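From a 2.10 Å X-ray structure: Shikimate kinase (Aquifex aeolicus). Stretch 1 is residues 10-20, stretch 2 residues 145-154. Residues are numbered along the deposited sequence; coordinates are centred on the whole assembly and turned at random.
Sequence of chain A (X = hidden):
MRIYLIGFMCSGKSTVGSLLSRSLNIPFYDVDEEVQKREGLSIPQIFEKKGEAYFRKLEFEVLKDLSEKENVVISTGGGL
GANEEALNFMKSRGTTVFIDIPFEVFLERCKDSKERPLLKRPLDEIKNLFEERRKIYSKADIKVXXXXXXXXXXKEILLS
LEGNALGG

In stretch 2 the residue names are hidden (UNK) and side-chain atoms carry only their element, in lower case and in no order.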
# COMPACT_ATOMS: atom_id res chain seq x y z
N CYS A 10 -6.29 -4.93 2.82
CA CYS A 10 -6.41 -5.59 4.11
C CYS A 10 -5.11 -6.25 4.57
O CYS A 10 -5.16 -7.24 5.31
CB CYS A 10 -7.52 -6.63 4.03
SG CYS A 10 -7.29 -7.79 2.63
N SER A 11 -3.97 -5.74 4.15
CA SER A 11 -2.71 -6.35 4.56
C SER A 11 -2.05 -5.63 5.74
O SER A 11 -0.93 -5.96 6.13
CB SER A 11 -1.74 -6.45 3.37
OG SER A 11 -1.43 -5.17 2.86
N GLY A 12 -2.74 -4.64 6.30
CA GLY A 12 -2.20 -3.90 7.43
C GLY A 12 -1.13 -2.87 7.13
O GLY A 12 -0.33 -2.53 8.00
N LYS A 13 -1.11 -2.36 5.90
CA LYS A 13 -0.12 -1.36 5.51
C LYS A 13 -0.15 -0.13 6.41
O LYS A 13 0.88 0.33 6.90
CB LYS A 13 -0.36 -0.92 4.06
CG LYS A 13 -0.06 -1.97 3.02
CD LYS A 13 -0.54 -1.53 1.66
CE LYS A 13 -2.06 -1.33 1.66
NZ LYS A 13 -2.56 -0.91 0.32
N SER A 14 -1.35 0.41 6.62
CA SER A 14 -1.52 1.60 7.46
C SER A 14 -1.04 1.39 8.90
O SER A 14 -0.29 2.20 9.44
CB SER A 14 -2.99 2.03 7.44
OG SER A 14 -3.16 3.27 8.11
N THR A 15 -1.48 0.30 9.53
CA THR A 15 -1.10 0.01 10.91
C THR A 15 0.40 -0.27 11.06
O THR A 15 1.07 0.31 11.93
CB THR A 15 -1.91 -1.18 11.45
OG1 THR A 15 -1.36 -1.60 12.71
CG2 THR A 15 -1.89 -2.33 10.48
N VAL A 16 0.93 -1.15 10.23
CA VAL A 16 2.35 -1.47 10.26
C VAL A 16 3.17 -0.20 9.97
O VAL A 16 4.22 0.02 10.57
CB VAL A 16 2.69 -2.57 9.23
CG1 VAL A 16 4.19 -2.65 9.01
CG2 VAL A 16 2.13 -3.91 9.72
N GLY A 17 2.67 0.62 9.06
CA GLY A 17 3.36 1.85 8.70
C GLY A 17 3.54 2.79 9.89
O GLY A 17 4.61 3.35 10.09
N SER A 18 2.48 2.96 10.67
CA SER A 18 2.54 3.82 11.85
C SER A 18 3.54 3.28 12.87
O SER A 18 4.39 4.02 13.37
CB SER A 18 1.15 3.93 12.50
OG SER A 18 1.23 4.66 13.72
N LEU A 19 3.43 1.99 13.18
CA LEU A 19 4.33 1.34 14.13
C LEU A 19 5.77 1.48 13.64
O LEU A 19 6.68 1.79 14.40
CB LEU A 19 3.97 -0.15 14.27
CG LEU A 19 2.69 -0.56 15.02
CD1 LEU A 19 2.45 -2.05 14.85
CD2 LEU A 19 2.82 -0.24 16.51
N LEU A 20 5.96 1.24 12.35
CA LEU A 20 7.28 1.34 11.76
C LEU A 20 7.84 2.76 11.90
O LEU A 20 8.97 2.94 12.36
CB LEU A 20 7.22 0.95 10.28
CG LEU A 20 8.54 0.82 9.53
CD1 LEU A 20 9.43 -0.22 10.21
CD2 LEU A 20 8.25 0.40 8.09
N UNK A 145 5.85 -11.59 5.55
CA UNK A 145 4.59 -12.29 5.83
C UNK A 145 3.65 -11.36 6.60
O UNK A 145 3.91 -11.03 7.75
c UNK A 145 4.89 -13.53 6.67
n UNK A 145 3.71 -17.64 6.75
c UNK A 145 3.73 -16.97 5.41
c UNK A 145 3.94 -14.69 6.45
c UNK A 145 4.52 -15.67 5.44
N UNK A 146 2.55 -10.96 5.96
CA UNK A 146 1.62 -10.06 6.61
C UNK A 146 0.43 -10.72 7.29
O UNK A 146 -0.52 -10.05 7.69
N UNK A 147 0.48 -12.04 7.40
CA UNK A 147 -0.59 -12.78 8.04
C UNK A 147 -0.43 -12.63 9.55
O UNK A 147 -1.40 -12.73 10.30
o UNK A 147 -2.99 -16.92 7.98
c UNK A 147 -0.54 -14.26 7.63
c UNK A 147 -1.87 -16.43 7.72
o UNK A 147 -1.08 -16.93 6.88
c UNK A 147 -1.46 -15.16 8.45
N UNK A 148 0.79 -12.36 9.97
CA UNK A 148 1.13 -12.19 11.39
C UNK A 148 0.65 -10.86 11.98
O UNK A 148 0.31 -9.93 11.25
c UNK A 148 5.03 -15.14 10.35
c UNK A 148 2.64 -12.34 11.56
c UNK A 148 3.13 -13.72 11.14
n UNK A 148 6.46 -15.21 9.94
c UNK A 148 4.62 -13.77 10.87
N UNK A 149 0.61 -10.77 13.32
CA UNK A 149 0.18 -9.53 13.97
C UNK A 149 1.09 -8.38 13.53
O UNK A 149 2.27 -8.58 13.24
c UNK A 149 0.08 -11.33 15.50
c UNK A 149 0.89 -11.82 14.32
c UNK A 149 0.34 -9.85 15.46
N UNK A 150 0.55 -7.16 13.46
CA UNK A 150 1.31 -5.99 13.04
C UNK A 150 2.70 -5.83 13.67
O UNK A 150 3.67 -5.52 12.97
c UNK A 150 -0.97 -5.44 13.15
c UNK A 150 0.38 -4.83 13.39
c UNK A 150 -0.83 -6.79 13.82
N UNK A 151 2.81 -6.04 14.98
CA UNK A 151 4.09 -5.89 15.66
C UNK A 151 5.12 -6.89 15.17
O UNK A 151 6.32 -6.59 15.13
c UNK A 151 1.69 -7.13 17.56
o UNK A 151 1.21 -6.09 17.04
o UNK A 151 0.98 -8.06 18.01
c UNK A 151 3.93 -6.01 17.18
c UNK A 151 3.20 -7.26 17.65
N UNK A 152 4.67 -8.08 14.80
CA UNK A 152 5.58 -9.10 14.31
C UNK A 152 6.08 -8.75 12.91
O UNK A 152 7.22 -9.02 12.57
c UNK A 152 4.77 -11.06 15.68
c UNK A 152 6.10 -11.03 16.42
o UNK A 152 7.09 -11.55 15.86
o UNK A 152 6.15 -10.48 17.54
c UNK A 152 4.89 -10.47 14.30
N UNK A 153 5.21 -8.14 12.12
CA UNK A 153 5.58 -7.74 10.76
C UNK A 153 6.62 -6.62 10.85
O UNK A 153 7.53 -6.55 10.03
c UNK A 153 4.35 -7.26 9.97
c UNK A 153 4.77 -6.78 8.58
c UNK A 153 3.33 -8.39 9.87
N UNK A 154 6.47 -5.74 11.84
CA UNK A 154 7.41 -4.63 12.03
C UNK A 154 8.80 -5.19 12.33
O UNK A 154 9.79 -4.72 11.77
c UNK A 154 8.07 -2.70 13.52
c UNK A 154 6.96 -3.68 13.18
c UNK A 154 5.72 -2.91 12.77
O HOH W 1 -0.16 -7.31 8.60

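Position 145 carries four carbons in a row ending in a nitrogen, an unbranched amine chain that stays well clear of stretch 1; it is Lys-145. Position 146 has no side-chain atoms and is therefore Gly-146. Its carbonyl faces that of Ser-11, and since two acceptors cannot bond directly, a water donates to both, lying 2.9 Å from Ser-11 O and 2.9 Å from Gly-146 O. A CB here would point toward stretch 1, its ideal position only 3.7 Å from Ser-11 O.

At position 147 there are three carbons, the third bearing two oxygens, a carboxylate two methylenes from CA. The side chain leaves the backbone away from stretch 1 and touches none of it: Glu-147. Position 148 repeats the pattern of four carbons and a terminal nitrogen, in an extended chain that is again out of contact, and is Lys-148.

At position 149 three carbons close a ring onto the backbone nitrogen, which identifies Pro-149. It sits at the N-cap position. Position 150 has the same three-carbon ring, but its CB points toward stretch 1, 3.8 Å from Leu-19 CD1 and 3.7 Å from Thr-15 OG1. This is Pro-150, the first residue of the helix.

Position 151 shows three carbons with two oxygens on the last, and its CB points away; the backbone N nevertheless lies 4.0 Å from Leu-19 CD1. It is Glu-151. The same set of atoms at position 152 makes no contact with stretch 1 and gives Glu-152.

Position 153 has one carbon carrying two others, a beta-branched, wholly apolar group whose CB is 4.0 Å from Val-16 CG2: Val-153. The same branched trio at position 154 reaches furthest into the contact, one of its methyls packing against Leu-19 CB. This is Val-154, whose CG2 lies 3.6 Å from Leu-19 CB and 4.1 Å from Val-16 CG1.

The contact is thus an apolar packing of two helices, whose axes approach to 9.1 Å at an angle of 58°. Val-16 and Val-154 bury the most surface, and Pro-150 and Leu-19 extend the patch toward its more exposed margin. Along the helix of stretch 1, the CA of Val-16 lies 5.4 Å from the CA of Pro-150, and one turn later the CA of Leu-20 lies 6.0 Å from the CA of Val-154. No direct hydrogen bond joins the stretches; the water between Ser-11 and Gly-146 supplies a polar bridge beside the apolar packing.

Stretch 2, residues 145-154: KGEKPPEEVV
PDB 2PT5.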